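Local coordinates for protein hydroxyethylphosphonate dioxygenase (Streptomyces albus, PDB 6B9R) that probably catalyses the iron- and oxygen-dependent cleavage of 2-hydroxyethylphosphonate to hydroxymethylphosphonate, at residues Y152-Y156 with L333-H339. Numbering follows the deposited sequence.
With FE (Fe (III) ion), chain E; 2HE ((2-hydroxyethyl)phosphonic acid), chain F.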
ATOM      1  N   TYR A 152      13.715   3.011   6.891  1.00 21.11           N
ATOM      2  CA  TYR A 152      13.637   4.008   7.952  1.00 19.19           C
ATOM      3  C   TYR A 152      14.315   3.475   9.207  1.00 22.48           C
ATOM      4  O   TYR A 152      14.367   2.266   9.435  1.00 20.19           O
ATOM      5  CB  TYR A 152      12.177   4.331   8.266  1.00 18.07           C
ATOM      6  CG  TYR A 152      11.435   4.985   7.125  1.00 18.25           C
ATOM      7  CD1 TYR A 152      10.918   4.228   6.073  1.00 17.30           C
ATOM      8  CD2 TYR A 152      11.237   6.362   7.107  1.00 20.16           C
ATOM      9  CE1 TYR A 152      10.242   4.838   5.026  1.00 17.09           C
ATOM     10  CE2 TYR A 152      10.556   6.977   6.075  1.00 19.82           C
ATOM     11  CZ  TYR A 152      10.056   6.214   5.043  1.00 21.47           C
ATOM     12  OH  TYR A 152       9.384   6.838   4.027  1.00 23.66           O
ATOM     13  N   GLN A 153      14.835   4.370  10.044  1.00 19.23           N
ATOM     14  CA  GLN A 153      15.410   3.883  11.292  1.00 19.18           C
ATOM     15  C   GLN A 153      14.870   4.636  12.493  1.00 20.13           C
ATOM     16  O   GLN A 153      14.816   5.867  12.496  1.00 24.33           O
ATOM     17  CB  GLN A 153      16.933   3.964  11.289  1.00 28.51           C
ATOM     18  CG  GLN A 153      17.551   3.174  12.426  1.00 24.66           C
ATOM     19  CD  GLN A 153      19.043   2.977  12.232  1.00 28.63           C
ATOM     20  OE1 GLN A 153      19.484   2.575  11.167  1.00 25.73           O
ATOM     21  NE2 GLN A 153      19.823   3.274  13.262  1.00 23.32           N
ATOM     22  N   PHE A 154      14.461   3.878  13.499  1.00 15.00           N
ATOM     23  CA  PHE A 154      14.254   4.372  14.848  1.00 14.89           C
ATOM     24  C   PHE A 154      15.362   3.793  15.706  1.00 19.29           C
ATOM     25  O   PHE A 154      15.542   2.570  15.743  1.00 18.54           O
ATOM     26  CB  PHE A 154      12.893   3.954  15.411  1.00 17.75           C
ATOM     27  CG  PHE A 154      12.796   4.175  16.876  1.00 18.59           C
ATOM     28  CD1 PHE A 154      12.525   5.437  17.381  1.00 17.25           C
ATOM     29  CD2 PHE A 154      13.047   3.147  17.762  1.00 15.52           C
ATOM     30  CE1 PHE A 154      12.482   5.660  18.749  1.00 14.46           C
ATOM     31  CE2 PHE A 154      13.018   3.370  19.138  1.00 17.52           C
ATOM     32  CZ  PHE A 154      12.725   4.632  19.629  1.00 19.04           C
ATOM     33  N   THR A 155      16.093   4.655  16.403  1.00 16.54           N
ATOM     34  CA  THR A 155      17.214   4.216  17.212  1.00 15.87           C
ATOM     35  C   THR A 155      17.006   4.657  18.648  1.00 18.72           C
ATOM     36  O   THR A 155      16.688   5.823  18.901  1.00 15.80           O
ATOM     37  CB  THR A 155      18.530   4.772  16.670  1.00 19.13           C
ATOM     38  OG1 THR A 155      18.691   4.353  15.306  1.00 22.64           O
ATOM     39  CG2 THR A 155      19.688   4.242  17.483  1.00 18.16           C
ATOM     40  N   TYR A 156      17.178   3.723  19.574  1.00 16.01           N
ATOM     41  CA  TYR A 156      17.145   3.980  21.009  1.00 16.15           C
ATOM     42  C   TYR A 156      18.546   3.802  21.577  1.00 16.78           C
ATOM     43  O   TYR A 156      19.190   2.788  21.303  1.00 17.03           O
ATOM     44  CB  TYR A 156      16.175   3.021  21.697  1.00 18.19           C
ATOM     45  CG  TYR A 156      16.111   3.220  23.182  1.00 18.07           C
ATOM     46  CD1 TYR A 156      15.247   4.149  23.731  1.00 18.42           C
ATOM     47  CD2 TYR A 156      16.920   2.479  24.037  1.00 16.55           C
ATOM     48  CE1 TYR A 156      15.186   4.336  25.108  1.00 21.98           C
ATOM     49  CE2 TYR A 156      16.870   2.660  25.406  1.00 21.19           C
ATOM     50  CZ  TYR A 156      16.003   3.593  25.936  1.00 17.80           C
ATOM     51  OH  TYR A 156      15.954   3.765  27.300  1.00 22.05           O
ATOM     52  N   LEU A 333       8.938   8.465  22.501  1.00 14.31           N
ATOM     53  CA  LEU A 333      10.251   8.545  21.894  1.00 13.58           C
ATOM     54  C   LEU A 333      10.121   9.133  20.488  1.00 14.78           C
ATOM     55  O   LEU A 333       9.049   9.588  20.075  1.00 16.59           O
ATOM     56  CB  LEU A 333      10.923   7.164  21.920  1.00 15.39           C
ATOM     57  CG  LEU A 333      10.845   6.481  23.295  1.00 14.28           C
ATOM     58  CD1 LEU A 333      11.408   5.054  23.234  1.00 16.24           C
ATOM     59  CD2 LEU A 333      11.575   7.328  24.347  1.00 15.78           C
ATOM     60  N   ALA A 334      11.225   9.144  19.746  1.00 15.98           N
ATOM     61  CA  ALA A 334      11.274   9.905  18.503  1.00 16.19           C
ATOM     62  C   ALA A 334      10.336   9.320  17.454  1.00 17.27           C
ATOM     63  O   ALA A 334      10.228   8.100  17.306  1.00 15.69           O
ATOM     64  CB  ALA A 334      12.705   9.922  17.959  1.00 13.72           C
ATOM     65  N   GLY A 335       9.681  10.195  16.706  1.00 17.54           N
ATOM     66  CA  GLY A 335       8.908   9.768  15.562  1.00 20.39           C
ATOM     67  C   GLY A 335       8.802  10.921  14.600  1.00 21.47           C
ATOM     68  O   GLY A 335       9.544  11.896  14.691  1.00 21.07           O
ATOM     69  N   ASP A 336       7.836  10.831  13.682  1.00 19.14           N
ATOM     70  CA  ASP A 336       7.675  11.883  12.679  1.00 21.83           C
ATOM     71  C   ASP A 336       6.290  11.790  12.063  1.00 17.21           C
ATOM     72  O   ASP A 336       5.800  10.670  11.841  1.00 16.39           O
ATOM     73  CB  ASP A 336       8.738  11.788  11.586  1.00 20.74           C
ATOM     74  CG  ASP A 336       8.801  13.057  10.734  1.00 24.38           C
ATOM     75  OD1 ASP A 336       9.393  14.048  11.209  1.00 25.60           O
ATOM     76  OD2 ASP A 336       8.267  13.052   9.609  1.00 21.81           O
ATOM     77  N   PRO A 337       5.631  12.924  11.779  1.00 15.25           N
ATOM     78  CA  PRO A 337       4.291  12.869  11.168  1.00 18.38           C
ATOM     79  C   PRO A 337       4.283  12.338   9.748  1.00 19.03           C
ATOM     80  O   PRO A 337       3.195  12.058   9.224  1.00 18.13           O
ATOM     81  CB  PRO A 337       3.807  14.333  11.199  1.00 15.19           C
ATOM     82  CG  PRO A 337       4.713  15.035  12.207  1.00 26.09           C
ATOM     83  CD  PRO A 337       6.015  14.286  12.196  1.00 22.87           C
ATOM     84  N   LEU A 338       5.436  12.211   9.090  1.00 17.29           N
ATOM     85  CA  LEU A 338       5.433  11.507   7.808  1.00 16.58           C
ATOM     86  C   LEU A 338       5.020  10.055   7.999  1.00 17.98           C
ATOM     87  O   LEU A 338       4.479   9.426   7.078  1.00 15.20           O
ATOM     88  CB  LEU A 338       6.811  11.582   7.143  1.00 19.93           C
ATOM     89  CG  LEU A 338       6.950  10.910   5.766  1.00 31.06           C
ATOM     90  CD1 LEU A 338       6.447  11.830   4.655  1.00 33.08           C
ATOM     91  CD2 LEU A 338       8.385  10.457   5.487  1.00 33.32           C
ATOM     92  N   HIS A 339       5.259   9.519   9.190  1.00 16.47           N
ATOM     93  CA  HIS A 339       4.874   8.166   9.572  1.00 14.42           C
ATOM     94  C   HIS A 339       3.934   8.236  10.771  1.00 13.94           C
ATOM     95  O   HIS A 339       4.316   7.897  11.898  1.00 16.52           O
ATOM     96  CB  HIS A 339       6.102   7.320   9.893  1.00 12.95           C
ATOM     97  CG  HIS A 339       6.649   6.590   8.707  1.00 12.54           C
ATOM     98  ND1 HIS A 339       7.593   5.593   8.820  1.00 15.31           N
ATOM     99  CD2 HIS A 339       6.387   6.719   7.385  1.00 21.22           C
ATOM    100  CE1 HIS A 339       7.877   5.124   7.615  1.00 19.20           C
ATOM    101  NE2 HIS A 339       7.162   5.795   6.729  1.00 19.34           N
TER
HETATM  102 FE    FE E 501      21.326   2.270  10.140  1.00 35.42          FE
HETATM  103  O3  2HE F 502      23.362   0.974   9.648  1.00 33.13           O
HETATM  104  P   2HE F 502      24.685   0.576  10.197  1.00 44.39           P
HETATM  105  O1  2HE F 502      25.868   1.322   9.402  1.00 27.80           O
HETATM  106  O2  2HE F 502      24.901  -1.024  10.115  1.00 35.34           O
HETATM  107  CA  2HE F 502      24.670   1.111  11.924  1.00 39.72           C
HETATM  108  CB  2HE F 502      23.269   0.841  12.466  1.00 40.58           C
HETATM  109  O4  2HE F 502      22.331   1.836  12.025  1.00 36.78           O
HETATM  110  O   HOH W   1      20.585  -0.014  11.012  1.00 29.58           O
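Leu333 leads off, with its CB at the edge of the Phe154 ring, 3.8 Å from CE1. Its CD1 reaches to 3.9 Å from Phe154 CZ and 4.0 Å from Tyr156 CD1, bridging two rings of strand 152-158. Ala334 lays its backbone against the same Phe154: its N is in the ring plane at the edge, and its O is 3.5 Å from CD1. Ser181 OG and Ser344 OG, respectively, satisfy these atoms. At Asp336 an Asx turn, Leu338 N to OD2, overlaps a type I turn running to His339. Leu338 CD2 then meets the edge of the Tyr152 ring, and His339 lies over one face, CE1 3.3 Å above the ring centre, planes at 41°. With CG anti to its carbonyl carbon (chi1 -65°), Tyr152 projects toward this turn. Replaced by an alanine, Tyr152 would probably leave His339 to Tyr208, whose OH is hydrogen-bonded to ND1, and to the edge-to-face Trp183. The loop joins strands 328-332 and 343-349 of one antiparallel sheet and packs on another, consistent with a cupin-type barrel fold. Gln153, between Tyr152 and Phe154, takes no part in this packing and binds iron through OE1 (2.1 Å), with His149 and His190. Its NE2 donates almost straight to Thr155 OG1 (2.6 Å, 169°) and also to substrate O4, bonds that together probably fix the amide's rotation and keep OE1 on the metal.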